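Local coordinates for centrosomal protein of 104 kDa (Homo sapiens, PDB 5LPH) that is required for ciliogenesis and for structural integrity at the ciliary tip, and is represented here by its tubulin-binding TOG domain, at residues A[95-100]-A[139-144]; A[107-112]-A[157-162]; A[88-93]-A[121-126]. All blocks are in the same frame, centred on the assembly; numbering follows the deposited sequence.

Interaction 1. Residues A[95-100]-A[139-144]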
loop_
_atom_site.group_PDB
_atom_site.type_symbol
_atom_site.label_atom_id
_atom_site.label_comp_id
_atom_site.label_asym_id
_atom_site.label_seq_id
_atom_site.Cartn_x
_atom_site.Cartn_y
_atom_site.Cartn_z
ATOM N N PHE A 95 6.769 8.876 10.692
ATOM C CA PHE A 95 8.179 8.744 10.295
ATOM C C PHE A 95 8.800 7.432 10.819
ATOM O O PHE A 95 9.506 6.742 10.082
ATOM C CB PHE A 95 8.992 9.976 10.747
ATOM C CG PHE A 95 10.481 9.830 10.565
ATOM C CD1 PHE A 95 11.273 9.320 11.588
ATOM C CD2 PHE A 95 11.093 10.211 9.379
ATOM C CE1 PHE A 95 12.642 9.177 11.426
ATOM C CE2 PHE A 95 12.466 10.076 9.211
ATOM C CZ PHE A 95 13.241 9.556 10.238
ATOM N N LEU A 96 8.533 7.099 12.081
ATOM C CA LEU A 96 9.027 5.851 12.678
ATOM C C LEU A 96 8.306 4.602 12.154
ATOM O O LEU A 96 8.950 3.580 11.933
ATOM C CB LEU A 96 8.963 5.906 14.208
ATOM C CG LEU A 96 9.935 6.869 14.900
ATOM C CD1 LEU A 96 9.727 6.803 16.399
ATOM C CD2 LEU A 96 11.390 6.571 14.566
ATOM N N VAL A 97 6.989 4.689 11.953
ATOM C CA VAL A 97 6.219 3.595 11.339
ATOM C C VAL A 97 6.775 3.237 9.963
ATOM O O VAL A 97 6.986 2.066 9.657
ATOM C CB VAL A 97 4.714 3.944 11.244
ATOM C CG1 VAL A 97 3.970 3.067 10.235
ATOM C CG2 VAL A 97 4.075 3.822 12.618
ATOM N N ARG A 98 7.039 4.257 9.157
ATOM C CA ARG A 98 7.578 4.080 7.806
ATOM C C ARG A 98 8.868 3.249 7.766
ATOM O O ARG A 98 9.036 2.405 6.892
ATOM C CB ARG A 98 7.810 5.454 7.166
ATOM C CG ARG A 98 8.261 5.441 5.719
ATOM C CD ARG A 98 8.503 6.856 5.233
ATOM N NE ARG A 98 9.330 6.885 4.026
ATOM C CZ ARG A 98 8.879 6.813 2.774
ATOM N NH1 ARG A 98 7.576 6.695 2.508
ATOM N NH2 ARG A 98 9.744 6.864 1.764
ATOM N N ARG A 99 9.782 3.500 8.694
ATOM C CA ARG A 99 11.040 2.748 8.736
ATOM C C ARG A 99 10.827 1.335 9.317
ATOM O O ARG A 99 11.369 0.361 8.788
ATOM C CB ARG A 99 12.145 3.575 9.399
ATOM C CG ARG A 99 12.053 3.827 10.885
ATOM C CD ARG A 99 13.333 4.465 11.402
ATOM N NE ARG A 99 14.387 3.486 11.719
ATOM C CZ ARG A 99 15.485 3.230 10.994
ATOM N NH1 ARG A 99 15.755 3.869 9.853
ATOM N NH2 ARG A 99 16.346 2.312 11.433
ATOM N N ALA A 100 9.959 1.220 10.320
ATOM C CA ALA A 100 9.629 -0.073 10.927
ATOM C C ALA A 100 8.852 -1.037 10.013
ATOM O O ALA A 100 8.894 -2.249 10.231
ATOM C CB ALA A 100 8.869 0.130 12.225
ATOM N N GLU A 139 -0.068 8.164 2.420
ATOM C CA GLU A 139 0.951 8.437 1.386
ATOM C C GLU A 139 2.375 8.064 1.804
ATOM O O GLU A 139 3.175 7.652 0.970
ATOM C CB GLU A 139 0.914 9.912 0.947
ATOM C CG GLU A 139 -0.356 10.309 0.204
ATOM C CD GLU A 139 -0.566 11.819 0.095
ATOM O OE1 GLU A 139 -0.233 12.543 1.059
ATOM O OE2 GLU A 139 -1.089 12.288 -0.945
ATOM N N ARG A 140 2.689 8.226 3.086
ATOM C CA ARG A 140 4.023 7.898 3.603
ATOM C C ARG A 140 4.251 6.415 3.878
ATOM O O ARG A 140 5.407 6.001 3.940
ATOM C CB ARG A 140 4.313 8.693 4.882
ATOM C CG ARG A 140 4.333 10.209 4.718
ATOM C CD ARG A 140 5.380 10.676 3.722
ATOM N NE ARG A 140 6.747 10.383 4.154
ATOM C CZ ARG A 140 7.824 10.393 3.363
ATOM N NH1 ARG A 140 7.729 10.652 2.059
ATOM N NH2 ARG A 140 9.017 10.131 3.882
ATOM N N THR A 141 3.181 5.629 4.046
ATOM C CA THR A 141 3.291 4.215 4.436
ATOM C C THR A 141 2.926 3.208 3.353
ATOM O O THR A 141 3.581 2.169 3.260
ATOM C CB THR A 141 2.447 3.902 5.683
ATOM O OG1 THR A 141 1.066 4.169 5.422
ATOM C CG2 THR A 141 2.918 4.732 6.863
ATOM N N ILE A 142 1.901 3.488 2.543
ATOM C CA ILE A 142 1.419 2.486 1.573
ATOM C C ILE A 142 2.477 2.066 0.537
ATOM O O ILE A 142 2.606 0.873 0.269
ATOM C CB ILE A 142 0.048 2.860 0.897
ATOM C CG1 ILE A 142 -0.478 1.746 -0.018
ATOM C CG2 ILE A 142 0.114 4.055 -0.039
ATOM C CD1 ILE A 142 -0.704 0.425 0.652
ATOM N N PRO A 143 3.255 3.024 -0.021
ATOM C CA PRO A 143 4.285 2.605 -0.988
ATOM C C PRO A 143 5.363 1.690 -0.389
ATOM O O PRO A 143 5.837 0.773 -1.057
ATOM C CB PRO A 143 4.904 3.936 -1.449
ATOM C CG PRO A 143 3.916 4.983 -1.070
ATOM C CD PRO A 143 3.315 4.479 0.205
ATOM N N VAL A 144 5.721 1.937 0.867
ATOM C CA VAL A 144 6.714 1.123 1.562
ATOM C C VAL A 144 6.114 -0.245 1.894
ATOM O O VAL A 144 6.795 -1.270 1.821
ATOM C CB VAL A 144 7.209 1.816 2.848
ATOM C CG1 VAL A 144 8.270 0.972 3.534
ATOM C CG2 VAL A 144 7.779 3.191 2.520
#

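Interaction 2. Residues A[107-112]-A[157-162]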
loop_
_atom_site.group_PDB
_atom_site.type_symbol
_atom_site.label_atom_id
_atom_site.label_comp_id
_atom_site.label_asym_id
_atom_site.label_seq_id
_atom_site.Cartn_x
_atom_site.Cartn_y
_atom_site.Cartn_z
ATOM N N SER A 107 7.965 -9.391 14.372
ATOM C CA SER A 107 7.276 -8.735 15.503
ATOM C C SER A 107 7.308 -7.213 15.459
ATOM O O SER A 107 6.357 -6.569 15.890
ATOM C CB SER A 107 7.877 -9.178 16.834
ATOM O OG SER A 107 7.536 -10.516 17.097
ATOM N N VAL A 108 8.408 -6.655 14.960
ATOM C CA VAL A 108 8.561 -5.207 14.830
ATOM C C VAL A 108 7.686 -4.713 13.673
ATOM O O VAL A 108 6.999 -3.707 13.816
ATOM C CB VAL A 108 10.034 -4.799 14.586
ATOM C CG1 VAL A 108 10.159 -3.287 14.418
ATOM C CG2 VAL A 108 10.922 -5.287 15.729
ATOM N N PHE A 109 7.738 -5.422 12.541
ATOM C CA PHE A 109 6.875 -5.166 11.374
ATOM C C PHE A 109 5.395 -5.160 11.765
ATOM O O PHE A 109 4.669 -4.230 11.417
ATOM C CB PHE A 109 7.157 -6.204 10.266
ATOM C CG PHE A 109 6.126 -6.251 9.163
ATOM C CD1 PHE A 109 6.063 -5.248 8.200
ATOM C CD2 PHE A 109 5.244 -7.322 9.064
ATOM C CE1 PHE A 109 5.127 -5.300 7.177
ATOM C CE2 PHE A 109 4.306 -7.382 8.039
ATOM C CZ PHE A 109 4.248 -6.367 7.095
ATOM N N GLN A 110 4.978 -6.172 12.525
ATOM C CA GLN A 110 3.590 -6.290 12.996
ATOM C C GLN A 110 3.163 -5.185 13.970
ATOM O O GLN A 110 2.036 -4.686 13.894
ATOM C CB GLN A 110 3.352 -7.668 13.629
ATOM C CG GLN A 110 2.966 -8.736 12.608
ATOM C CD GLN A 110 3.263 -10.163 13.048
ATOM O OE1 GLN A 110 3.536 -11.045 12.220
ATOM N NE2 GLN A 110 3.218 -10.400 14.352
ATOM N N ALA A 111 4.062 -4.809 14.879
ATOM C CA ALA A 111 3.807 -3.705 15.810
ATOM C C ALA A 111 3.639 -2.369 15.083
ATOM O O ALA A 111 2.851 -1.538 15.514
ATOM C CB ALA A 111 4.916 -3.605 16.854
ATOM N N SER A 112 4.375 -2.169 13.988
ATOM C CA SER A 112 4.238 -0.949 13.183
ATOM C C SER A 112 2.861 -0.854 12.505
ATOM O O SER A 112 2.305 0.238 12.403
ATOM C CB SER A 112 5.354 -0.836 12.139
ATOM O OG SER A 112 5.092 -1.631 10.992
ATOM N N ARG A 157 4.174 -11.449 2.823
ATOM C CA ARG A 157 3.425 -10.923 1.664
ATOM C C ARG A 157 1.922 -10.859 1.927
ATOM O O ARG A 157 1.293 -9.843 1.643
ATOM C CB ARG A 157 3.667 -11.758 0.405
ATOM C CG ARG A 157 5.075 -11.667 -0.160
ATOM C CD ARG A 157 5.132 -12.167 -1.598
ATOM N NE ARG A 157 4.736 -13.566 -1.748
ATOM C CZ ARG A 157 5.547 -14.625 -1.689
ATOM N NH1 ARG A 157 6.858 -14.503 -1.456
ATOM N NH2 ARG A 157 5.031 -15.837 -1.859
ATOM N N VAL A 158 1.365 -11.931 2.493
ATOM C CA VAL A 158 -0.063 -11.990 2.842
ATOM C C VAL A 158 -0.438 -10.967 3.930
ATOM O O VAL A 158 -1.480 -10.319 3.840
ATOM C CB VAL A 158 -0.486 -13.422 3.287
ATOM C CG1 VAL A 158 -1.906 -13.449 3.858
ATOM C CG2 VAL A 158 -0.384 -14.407 2.127
ATOM N N THR A 159 0.395 -10.831 4.963
ATOM C CA THR A 159 0.131 -9.858 6.040
ATOM C C THR A 159 0.132 -8.424 5.501
ATOM O O THR A 159 -0.747 -7.631 5.836
ATOM C CB THR A 159 1.162 -9.976 7.187
ATOM O OG1 THR A 159 1.177 -11.317 7.674
ATOM C CG2 THR A 159 0.828 -9.036 8.346
ATOM N N ALA A 160 1.128 -8.107 4.679
ATOM C CA ALA A 160 1.235 -6.793 4.058
ATOM C C ALA A 160 0.039 -6.505 3.143
ATOM O O ALA A 160 -0.579 -5.441 3.254
ATOM C CB ALA A 160 2.532 -6.678 3.278
ATOM N N ALA A 161 -0.304 -7.466 2.285
ATOM C CA ALA A 161 -1.425 -7.312 1.352
ATOM C C ALA A 161 -2.763 -7.181 2.074
ATOM O O ALA A 161 -3.561 -6.298 1.750
ATOM C CB ALA A 161 -1.472 -8.462 0.359
ATOM N N ASN A 162 -3.007 -8.041 3.057
ATOM C CA ASN A 162 -4.233 -7.939 3.862
ATOM C C ASN A 162 -4.373 -6.580 4.563
ATOM O O ASN A 162 -5.481 -6.038 4.625
ATOM C CB ASN A 162 -4.321 -9.073 4.895
ATOM C CG ASN A 162 -4.680 -10.419 4.274
ATOM O OD1 ASN A 162 -5.166 -10.504 3.145
ATOM N ND2 ASN A 162 -4.464 -11.484 5.035
#

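Interaction 3. Residues A[88-93]-A[121-126]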
loop_
_atom_site.group_PDB
_atom_site.type_symbol
_atom_site.label_atom_id
_atom_site.label_comp_id
_atom_site.label_asym_id
_atom_site.label_seq_id
_atom_site.Cartn_x
_atom_site.Cartn_y
_atom_site.Cartn_z
ATOM N N ASN A 88 2.212 17.359 14.949
ATOM C CA ASN A 88 3.655 17.073 15.026
ATOM C C ASN A 88 3.926 15.657 15.529
ATOM O O ASN A 88 4.755 14.939 14.971
ATOM C CB ASN A 88 4.377 18.068 15.948
ATOM C CG ASN A 88 4.483 19.457 15.355
ATOM O OD1 ASN A 88 4.449 19.633 14.136
ATOM N ND2 ASN A 88 4.617 20.456 16.222
ATOM N N THR A 89 3.218 15.277 16.588
ATOM C CA THR A 89 3.332 13.945 17.168
ATOM C C THR A 89 2.917 12.853 16.172
ATOM O O THR A 89 3.568 11.808 16.083
ATOM C CB THR A 89 2.518 13.859 18.473
ATOM O OG1 THR A 89 3.060 14.784 19.423
ATOM C CG2 THR A 89 2.592 12.487 19.062
ATOM N N LEU A 90 1.844 13.109 15.427
ATOM C CA LEU A 90 1.407 12.219 14.354
ATOM C C LEU A 90 2.470 12.072 13.266
ATOM O O LEU A 90 2.747 10.951 12.839
ATOM C CB LEU A 90 0.087 12.706 13.751
ATOM C CG LEU A 90 -0.524 11.861 12.625
ATOM C CD1 LEU A 90 -2.041 11.889 12.705
ATOM C CD2 LEU A 90 -0.073 12.316 11.243
ATOM N N ARG A 91 3.053 13.192 12.831
ATOM C CA ARG A 91 4.058 13.181 11.752
ATOM C C ARG A 91 5.361 12.487 12.163
ATOM O O ARG A 91 5.991 11.803 11.350
ATOM C CB ARG A 91 4.334 14.605 11.231
ATOM C CG ARG A 91 3.168 15.171 10.422
ATOM C CD ARG A 91 3.395 16.526 9.770
ATOM N NE ARG A 91 2.100 17.072 9.347
ATOM C CZ ARG A 91 1.659 17.104 8.091
ATOM N NH1 ARG A 91 0.459 17.598 7.825
ATOM N NH2 ARG A 91 2.417 16.658 7.101
ATOM N N ALA A 92 5.756 12.658 13.422
ATOM C CA ALA A 92 6.943 11.990 13.957
ATOM C C ALA A 92 6.712 10.484 14.101
ATOM O O ALA A 92 7.607 9.684 13.826
ATOM C CB ALA A 92 7.319 12.586 15.298
ATOM N N SER A 93 5.511 10.113 14.539
ATOM C CA SER A 93 5.129 8.712 14.666
ATOM C C SER A 93 5.050 8.005 13.315
ATOM O O SER A 93 5.504 6.870 13.183
ATOM C CB SER A 93 3.806 8.581 15.417
ATOM O OG SER A 93 3.950 9.123 16.715
ATOM N N THR A 121 -7.360 5.029 12.515
ATOM C CA THR A 121 -8.712 4.612 12.930
ATOM C C THR A 121 -9.170 5.121 14.305
ATOM O O THR A 121 -10.372 5.149 14.573
ATOM C CB THR A 121 -8.779 3.051 12.856
ATOM O OG1 THR A 121 -8.605 2.657 11.492
ATOM C CG2 THR A 121 -10.070 2.384 13.405
ATOM N N GLN A 122 -8.238 5.519 15.172
ATOM C CA GLN A 122 -8.583 5.932 16.543
ATOM C C GLN A 122 -8.123 7.348 16.901
ATOM O O GLN A 122 -8.922 8.150 17.374
ATOM C CB GLN A 122 -8.030 4.925 17.555
ATOM C CG GLN A 122 -8.401 3.477 17.247
ATOM C CD GLN A 122 -8.058 2.527 18.381
ATOM O OE1 GLN A 122 -7.186 1.662 18.244
ATOM N NE2 GLN A 122 -8.731 2.693 19.515
ATOM N N TYR A 123 -6.843 7.641 16.681
ATOM C CA TYR A 123 -6.242 8.934 17.042
ATOM C C TYR A 123 -6.814 10.088 16.227
ATOM O O TYR A 123 -7.218 11.103 16.790
ATOM C CB TYR A 123 -4.728 8.854 16.838
ATOM C CG TYR A 123 -3.898 10.069 17.219
ATOM C CD1 TYR A 123 -3.414 10.236 18.519
ATOM C CD2 TYR A 123 -3.529 11.010 16.259
ATOM C CE1 TYR A 123 -2.617 11.323 18.857
ATOM C CE2 TYR A 123 -2.734 12.097 16.588
ATOM C CZ TYR A 123 -2.281 12.250 17.887
ATOM O OH TYR A 123 -1.487 13.334 18.197
ATOM N N ILE A 124 -6.827 9.938 14.905
ATOM C CA ILE A 124 -7.328 10.995 14.012
ATOM C C ILE A 124 -8.804 11.372 14.291
ATOM O O ILE A 124 -9.092 12.553 14.479
ATOM C CB ILE A 124 -7.058 10.671 12.519
ATOM C CG1 ILE A 124 -5.573 10.927 12.212
ATOM C CG2 ILE A 124 -7.947 11.503 11.593
ATOM C CD1 ILE A 124 -5.098 10.420 10.862
ATOM N N PRO A 125 -9.727 10.383 14.316
ATOM C CA PRO A 125 -11.124 10.692 14.694
ATOM C C PRO A 125 -11.341 11.174 16.142
ATOM O O PRO A 125 -12.240 11.983 16.375
ATOM C CB PRO A 125 -11.871 9.370 14.440
ATOM C CG PRO A 125 -10.819 8.329 14.288
ATOM C CD PRO A 125 -9.610 9.027 13.750
ATOM N N LYS A 126 -10.535 10.696 17.090
ATOM C CA LYS A 126 -10.606 11.164 18.488
ATOM C C LYS A 126 -10.366 12.668 18.622
ATOM O O LYS A 126 -11.078 13.346 19.357
ATOM C CB LYS A 126 -9.603 10.401 19.366
ATOM C CG LYS A 126 -9.465 10.898 20.803
ATOM C CD LYS A 126 -9.027 9.772 21.731
ATOM C CE LYS A 126 -8.860 10.231 23.170
ATOM N NZ LYS A 126 -7.442 10.519 23.510
#

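Interaction 1. Residues A[95-100]-A[139-144]
R98 has CG anti to its backbone N (chi1 -175°) and runs extended from CG to NE, while R140 bends at chi2 and chi3; together these torsions lay one guanidinium on the other. In the HEAT-repeat solenoid of the TOG domain, segments 95-100 and 139-144, on helices 83-100 and 131-147, run parallel, with axes 9.2 Å apart at closest approach. The guanidinium planes are 17° apart with centres 3.8 Å apart, an offset stack in which R140 NH2 lies over the R98 rim, 3.3 Å from R98 NE. Two like charges meet there, which the exposed position of R140 probably makes tolerable. On the opposite face of the R98 group sits V144 CG2, 3.5 Å from R98 NH1, so a flat cation is sandwiched between an arginine and a branched apolar chain. V97 CG1 and T141 CG2 add a methyl contact of 3.9 Å deeper in, and the T141 hydroxyl turns back to C137 O. A leucine in place of R98 would probably deprive the R140 carbonyl of its side-chain donor and let the R140 guanidinium swing. The helix kinks at P143 and V144, whose N atoms have no bond to the turn before, so that carbonyl is probably open to a side-chain donor. R98 NH1 reaches R140 O at 2.7 Å with an N-H...O angle of 149°, the oxygen close to the guanidinium plane.

Interaction 2. Residues A[107-112]-A[157-162]
F109 reaches across to T159 and A160 with the far end of its ring, and its side chain is the long one of the contact. With CG anti to the backbone N (chi1 166°), the phenyl projects straight out from helix 106-126 towards helix 154-169. Its CE2 carbon meets T159 CG2 at 3.9 Å in an oblique approach, the ring and the threonine branch running alongside one another and pointing opposite ways. CZ, the outermost ring carbon, lies 4.2 Å from A160 CB, which sits at the ring edge, near its plane. The small methyl suits this place, since the large ring already spans the distance between the helices. T159 is equally well chosen, because its two branches do different work. CG2, anti to the backbone N, is turned to the ring, whereas OG1, beside that N, bonds back to R155 O one turn earlier. The polar branch is thus satisfied within its own helix and the apolar one is spent on packing. On helix 106-126, S112 OG donates to F109 O at 2.7 Å. R148 makes a cation-pi contact with the F109 ring. In the solenoid the pair joins helix 106-126 to helix 154-169, the latter within HEAT 1 and past helix 131-147 in the sequence; V108 packs on helix 60-76 on one side of the pair, and A161 on helix 193-210 on the other.

Interaction 3. Residues A[88-93]-A[121-126]
L90 and Y123 carry the nearest CA atoms, 8.7 Å apart, where segments 88-93 and 121-126, on helices 83-100 and 106-126, run antiparallel (160°) with axes 12.1 Å apart at closest approach, the second segment having a wide pi-type turn at 121-123 and a kink at P125. The contact closes the antiparallel hairpin of these consecutive helices in the TOG-domain solenoid. That wide spacing calls for long side chains. L90 answers with CG anti to its backbone N, and its CD1 methyl is the hub: it lies 3.7 Å from I124 CG1 and 3.9 Å from Y123 CE2. The leucine chain lies nearly perpendicular to that of I124, whereas the methyl approaches the tyrosine ring obliquely. Y123, also anti at chi1 (-177°), stretches on past L90 so that its OH comes 4.0 Å from T89 CB and hydrogen-bonds to L86 O. Two hydroxyls of helix 83-100 are bonded back to its own carbonyls: T89 OG1 to D85 O, and S93 OG to T89 O, which S93 N reaches from the opposite face. L74 of helix 60-76 and C137 of helix 131-147 also pack around the group. The chemistry therefore implies a join that is apolar between the segments, with its buried hydroxyls each paid for by a helix carbonyl.

In the fold
From the N terminus, helix 83-100 supplies 88-93 and then 95-100, and helix 106-126 supplies 107-112 and then 121-126. The chain returns at 121-126 to close interaction 3, an antiparallel hairpin of consecutive helices; at 139-144 it closes interaction 1, joining helices 83-100 and 131-147; at 157-162 it closes interaction 2, joining helices 106-126 and 154-169. None nests: every pair of contacts crosses. Interactions 1 and 2 touch through A100 CB and S112 CB, 3.6 Å apart; interactions 1 and 3 share helix 83-100 on adjoining segments, and 2 and 3 share helix 106-126. Together they bind four successive helices of the solenoid, 139-144 reaching into HEAT 1 and 157-162 lying within it.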